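Local coordinates for deoxyribodipyrimidine photo-lyase (Oryza sativa Japonica Group, PDB 3UMV), which repairs ultraviolet-damaged DNA by using light and a bound FAD to split cyclobutane pyrimidine dimers back into separate pyrimidines, at residues D338-A343 against S408-A413; D328-Y333 against G342-A347. All coordinates share one frame; numbering follows the deposited sequence. Where two conformers were deposited one is given.

Interaction 1: residues D338-A343 against S408-A413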
loop_
_atom_site.group_PDB
_atom_site.type_symbol
_atom_site.label_atom_id
_atom_site.label_comp_id
_atom_site.label_asym_id
_atom_site.label_seq_id
_atom_site.Cartn_x
_atom_site.Cartn_y
_atom_site.Cartn_z
ATOM N N ASP A 338 0.316 2.862 -14.641
ATOM C CA ASP A 338 0.072 1.434 -14.831
ATOM C C ASP A 338 0.062 1.049 -16.308
ATOM O O ASP A 338 -0.601 0.089 -16.697
ATOM C CB ASP A 338 -1.280 1.037 -14.208
ATOM C CG ASP A 338 -2.455 1.832 -14.790
ATOM O OD1 ASP A 338 -3.612 1.393 -14.618
ATOM O OD2 ASP A 338 -2.229 2.884 -15.430
ATOM N N SER A 339 0.799 1.802 -17.125
ATOM C CA SER A 339 0.803 1.594 -18.570
ATOM C C SER A 339 2.187 1.903 -19.139
ATOM O O SER A 339 2.961 2.653 -18.535
ATOM C CB SER A 339 -0.254 2.488 -19.227
ATOM O OG SER A 339 -0.652 1.974 -20.484
ATOM N N LEU A 340 2.503 1.328 -20.296
ATOM C CA LEU A 340 3.825 1.520 -20.891
ATOM C C LEU A 340 4.080 3.001 -21.125
ATOM O O LEU A 340 5.217 3.460 -21.090
ATOM C CB LEU A 340 3.946 0.742 -22.206
ATOM C CG LEU A 340 5.248 0.908 -22.990
ATOM C CD1 LEU A 340 6.442 0.451 -22.153
ATOM C CD2 LEU A 340 5.190 0.119 -24.311
ATOM N N SER A 341 3.013 3.765 -21.350
ATOM C CA SER A 341 3.213 5.179 -21.630
ATOM C C SER A 341 3.808 5.917 -20.428
ATOM O O SER A 341 4.406 6.959 -20.589
ATOM C CB SER A 341 1.923 5.844 -22.129
ATOM O OG SER A 341 0.876 5.673 -21.194
ATOM N N GLY A 342 3.681 5.331 -19.243
ATOM C CA GLY A 342 4.197 5.935 -18.033
ATOM C C GLY A 342 5.678 5.670 -17.810
ATOM O O GLY A 342 6.296 6.292 -16.937
ATOM N N ALA A 343 6.255 4.743 -18.574
ATOM C CA ALA A 343 7.703 4.499 -18.487
ATOM C C ALA A 343 8.531 5.637 -19.103
ATOM O O ALA A 343 8.022 6.470 -19.851
ATOM C CB ALA A 343 8.090 3.148 -19.118
ATOM N N SER A 408 3.412 -11.615 -25.698
ATOM C CA SER A 408 3.552 -11.040 -27.034
ATOM C C SER A 408 4.190 -9.643 -27.070
ATOM O O SER A 408 4.845 -9.283 -28.051
ATOM C CB SER A 408 2.204 -11.039 -27.771
ATOM O OG SER A 408 1.253 -10.243 -27.082
ATOM N N GLY A 409 4.008 -8.859 -26.009
ATOM C CA GLY A 409 4.626 -7.549 -25.923
ATOM C C GLY A 409 4.545 -7.007 -24.512
ATOM O O GLY A 409 3.826 -7.560 -23.673
ATOM N N PRO A 410 5.289 -5.927 -24.237
ATOM C CA PRO A 410 5.395 -5.344 -22.897
ATOM C C PRO A 410 4.072 -4.850 -22.331
ATOM O O PRO A 410 3.867 -4.978 -21.128
ATOM C CB PRO A 410 6.375 -4.174 -23.088
ATOM C CG PRO A 410 6.362 -3.891 -24.541
ATOM C CD PRO A 410 6.135 -5.223 -25.209
ATOM N N GLU A 411 3.186 -4.282 -23.151
ATOM C CA GLU A 411 1.906 -3.831 -22.597
ATOM C C GLU A 411 1.052 -5.005 -22.079
ATOM O O GLU A 411 0.474 -4.922 -20.990
ATOM C CB GLU A 411 1.142 -2.943 -23.592
ATOM C CG GLU A 411 -0.225 -2.408 -23.087
ATOM C CD GLU A 411 -0.127 -1.287 -22.046
ATOM O OE1 GLU A 411 -1.181 -0.866 -21.519
ATOM O OE2 GLU A 411 0.981 -0.822 -21.743
ATOM N N GLU A 412 0.987 -6.091 -22.849
ATOM C CA GLU A 412 0.306 -7.306 -22.398
ATOM C C GLU A 412 0.972 -7.896 -21.151
ATOM O O GLU A 412 0.289 -8.353 -20.237
ATOM C CB GLU A 412 0.269 -8.366 -23.506
ATOM C CG GLU A 412 -0.372 -9.683 -23.073
ATOM C CD GLU A 412 -1.875 -9.580 -22.912
ATOM O OE1 GLU A 412 -2.453 -8.586 -23.404
ATOM O OE2 GLU A 412 -2.479 -10.495 -22.302
ATOM N N ALA A 413 2.302 -7.887 -21.121
ATOM C CA ALA A 413 3.038 -8.369 -19.950
ATOM C C ALA A 413 2.686 -7.546 -18.706
ATOM O O ALA A 413 2.387 -8.096 -17.641
ATOM C CB ALA A 413 4.544 -8.313 -20.203
#
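The flat carboxylate of E411 meets S339 and L340 with its two oxygens, OE2 turned to a backbone N-H and OE1 to a hydroxyl, a clear instance of an acidic side chain on the first turn of one helix receiving the amide at the start of a short 3-10 turn. The setting is the helical part of a class II photolyase. L340 N donates to E411 OE2 over 3.0 Å, at an N-H...O angle of 161°, and reaches the syn lone pair, which faces inward to OE1. S339 OG lies 3.1 Å from E411 OE1, tilted from the carboxylate plane; this second bond is tentative, because a second acceptor competes for the hydroxyl proton and the serine has two conformers.

Reach explains the fit. E411 does not begin by pointing at its partners: CG stands anti to the backbone N (chi1 -180°), and a bend at chi2 of 74° then carries the carboxylate across to them. The 3-10 turn that presents the amide is closed by G342 N donating to S339 O, 2.9 Å away. Since E411 is exposed, this polar half of the contact belongs to the protein surface.

The apolar half lies beside it. L340 and P410, the first residue of helix 410-424 after the N-cap position at G409, point their CB atoms toward the opposite segment. Both also pack on L351, and L340 on C442 as well, so helices 345-353 and 431-442 join helix 410-424 at this junction. D338, at the start of the segment, forms a salt bridge with R141. Between the side chains of L340 and P410 the nearest approach is CD2 to CG, at 4.2 Å.

Interaction 2: residues D328-Y333 against G342-A347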
loop_
_atom_site.group_PDB
_atom_site.type_symbol
_atom_site.label_atom_id
_atom_site.label_comp_id
_atom_site.label_asym_id
_atom_site.label_seq_id
_atom_site.Cartn_x
_atom_site.Cartn_y
_atom_site.Cartn_z
ATOM N N ASP A 328 5.052 6.251 -4.308
ATOM C CA ASP A 328 4.018 7.300 -4.198
ATOM C C ASP A 328 4.360 8.489 -5.108
ATOM O O ASP A 328 3.500 9.040 -5.802
ATOM C CB ASP A 328 3.799 7.763 -2.751
ATOM C CG ASP A 328 2.582 7.099 -2.094
ATOM O OD1 ASP A 328 1.892 7.742 -1.252
ATOM O OD2 ASP A 328 2.309 5.927 -2.437
ATOM N N ASN A 329 5.632 8.883 -5.093
ATOM C CA ASN A 329 6.103 9.962 -5.949
ATOM C C ASN A 329 5.706 9.689 -7.394
ATOM O O ASN A 329 5.130 10.546 -8.064
ATOM C CB ASN A 329 7.614 10.102 -5.821
ATOM C CG ASN A 329 8.207 11.024 -6.870
ATOM O OD1 ASN A 329 8.701 10.563 -7.893
ATOM N ND2 ASN A 329 8.133 12.323 -6.635
ATOM N N PHE A 330 5.985 8.475 -7.858
ATOM C CA PHE A 330 5.734 8.153 -9.246
ATOM C C PHE A 330 4.252 8.165 -9.573
ATOM O O PHE A 330 3.826 8.797 -10.541
ATOM C CB PHE A 330 6.353 6.812 -9.611
ATOM C CG PHE A 330 6.067 6.393 -11.018
ATOM C CD1 PHE A 330 6.755 6.968 -12.086
ATOM C CD2 PHE A 330 5.116 5.431 -11.278
ATOM C CE1 PHE A 330 6.481 6.579 -13.390
ATOM C CE2 PHE A 330 4.846 5.036 -12.598
ATOM C CZ PHE A 330 5.525 5.605 -13.636
ATOM N N CYS A 331 3.453 7.469 -8.779
ATOM C CA CYS A 331 2.028 7.415 -9.077
ATOM C C CYS A 331 1.348 8.793 -8.946
ATOM O O CYS A 331 0.430 9.108 -9.692
ATOM C CB CYS A 331 1.320 6.363 -8.221
ATOM S SG CYS A 331 1.893 4.677 -8.503
ATOM N N TYR A 332 1.821 9.623 -8.016
ATOM C CA TYR A 332 1.241 10.945 -7.818
ATOM C C TYR A 332 1.479 11.865 -9.024
ATOM O O TYR A 332 0.582 12.601 -9.424
ATOM C CB TYR A 332 1.794 11.568 -6.528
ATOM C CG TYR A 332 1.267 12.959 -6.253
ATOM C CD1 TYR A 332 -0.032 13.149 -5.778
ATOM C CD2 TYR A 332 2.066 14.080 -6.448
ATOM C CE1 TYR A 332 -0.518 14.407 -5.520
ATOM C CE2 TYR A 332 1.578 15.350 -6.181
ATOM C CZ TYR A 332 0.284 15.498 -5.718
ATOM O OH TYR A 332 -0.225 16.747 -5.452
ATOM N N TYR A 333 2.672 11.795 -9.621
ATOM C CA TYR A 333 3.046 12.713 -10.697
ATOM C C TYR A 333 2.871 12.144 -12.098
ATOM O O TYR A 333 2.830 12.907 -13.067
ATOM C CB TYR A 333 4.487 13.230 -10.542
ATOM C CG TYR A 333 4.674 14.230 -9.428
ATOM C CD1 TYR A 333 4.052 15.472 -9.474
ATOM C CD2 TYR A 333 5.471 13.938 -8.328
ATOM C CE1 TYR A 333 4.218 16.397 -8.453
ATOM C CE2 TYR A 333 5.645 14.860 -7.302
ATOM C CZ TYR A 333 5.012 16.086 -7.376
ATOM O OH TYR A 333 5.170 17.007 -6.371
ATOM N N GLY A 342 3.681 5.331 -19.243
ATOM C CA GLY A 342 4.197 5.935 -18.033
ATOM C C GLY A 342 5.678 5.670 -17.810
ATOM O O GLY A 342 6.296 6.292 -16.937
ATOM N N ALA A 343 6.255 4.743 -18.574
ATOM C CA ALA A 343 7.703 4.499 -18.487
ATOM C C ALA A 343 8.531 5.637 -19.103
ATOM O O ALA A 343 8.022 6.470 -19.851
ATOM C CB ALA A 343 8.090 3.148 -19.118
ATOM N N TRP A 344 9.821 5.667 -18.777
ATOM C CA TRP A 344 10.722 6.680 -19.320
ATOM C C TRP A 344 10.976 6.439 -20.814
ATOM O O TRP A 344 10.882 5.306 -21.278
ATOM C CB TRP A 344 12.035 6.700 -18.529
ATOM C CG TRP A 344 12.205 7.909 -17.628
ATOM C CD1 TRP A 344 13.055 8.960 -17.825
ATOM C CD2 TRP A 344 11.520 8.177 -16.395
ATOM N NE1 TRP A 344 12.937 9.863 -16.796
ATOM C CE2 TRP A 344 12.003 9.404 -15.907
ATOM C CE3 TRP A 344 10.556 7.492 -15.654
ATOM C CZ2 TRP A 344 11.551 9.966 -14.712
ATOM C CZ3 TRP A 344 10.099 8.054 -14.472
ATOM C CH2 TRP A 344 10.596 9.276 -14.011
ATOM N N GLU A 345 11.303 7.492 -21.563
ATOM C CA GLU A 345 11.469 7.365 -23.019
ATOM C C GLU A 345 12.504 6.315 -23.450
ATOM O O GLU A 345 12.282 5.586 -24.418
ATOM C CB GLU A 345 11.784 8.726 -23.658
ATOM C CG GLU A 345 11.652 8.720 -25.159
ATOM C CD GLU A 345 12.028 10.049 -25.787
ATOM O OE1 GLU A 345 11.753 10.234 -26.990
ATOM O OE2 GLU A 345 12.602 10.904 -25.084
ATOM N N TRP A 346 13.614 6.203 -22.725
ATOM C CA TRP A 346 14.646 5.250 -23.114
ATOM C C TRP A 346 14.075 3.837 -23.089
ATOM O O TRP A 346 14.399 3.018 -23.938
ATOM C CB TRP A 346 15.865 5.340 -22.196
ATOM C CG TRP A 346 15.669 4.734 -20.828
ATOM C CD1 TRP A 346 15.264 5.381 -19.701
ATOM C CD2 TRP A 346 15.882 3.362 -20.449
ATOM N NE1 TRP A 346 15.202 4.501 -18.644
ATOM C CE2 TRP A 346 15.573 3.258 -19.078
ATOM C CE3 TRP A 346 16.292 2.214 -21.139
ATOM C CZ2 TRP A 346 15.669 2.062 -18.380
ATOM C CZ3 TRP A 346 16.386 1.018 -20.443
ATOM C CH2 TRP A 346 16.070 0.957 -19.072
ATOM N N ALA A 347 13.239 3.570 -22.088
ATOM C CA ALA A 347 12.683 2.236 -21.870
ATOM C C ALA A 347 11.595 1.943 -22.893
ATOM O O ALA A 347 11.508 0.841 -23.449
ATOM C CB ALA A 347 12.147 2.108 -20.468
#
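F330 and G342 have the nearest CA atoms across the two segments, 9.2 Å apart: helix 310-333 is in its last turns here, and segment 342-347 runs from the end of a 3-10 turn through two extended residues into helix 345-353. W344 occupies the N-cap position of that second helix. The helical backbone of the first segment is held by bonds such as Y332 N to D328 O at 2.8 Å, while the gap between the two backbone segments is wide enough that an aromatic side chain has to span it.

F330 does the spanning. Its CG is anti to the backbone N (chi1 177°), which extends the ring away from the helix, outer edge first, to the opposite backbone. There the G342 carbonyl oxygen sits at the ring edge, near its plane, 3.5 Å from F330 CZ and 3.6 Å from CE1. An aromatic rim carries slight positive charge, so such an approach is probably mildly attractive, though far weaker than a conventional hydrogen bond. On G342 no side chain intervenes between ring and main chain.

W344 completes the contact from its own edge. Its CB leaves the backbone across the line to the helix, but the six-membered ring ends nearer, bringing CZ3 to 4.1 Å from F330 CE1, which lies near the indole plane. The phenyl ring, in turn, meets CZ3 obliquely, so the two rings do not stack. Y183 adds an edge-to-face partner for W344, while V435 of helix 431-442 and L444 pack on F330.

Aromatic packing thus links consecutive helices across a connecting loop in the helical FAD-binding domain of the photolyase fold, with the F330 side chain about 10 Å from the bound flavin cofactor.

Overall arrangement
From the N terminus, the chain passes through helix 310-333, whose last turns supply one side of interaction 2; after eight intervening residues G342 begins the other side, so this contact closes a short local loop. Segment 338-343 lies mostly within that loop, and G342 and A343 belong to both interactions. From it interaction 1 reaches forward across 64 mostly helical residues to the start of helix 410-424. The two closures therefore overlap rather than nest: the longer one opens before the shorter is finished. The centres of interaction 1 and interaction 2 are about 12 Å apart, and together they tether one loop to the helix before it and to a much later helix.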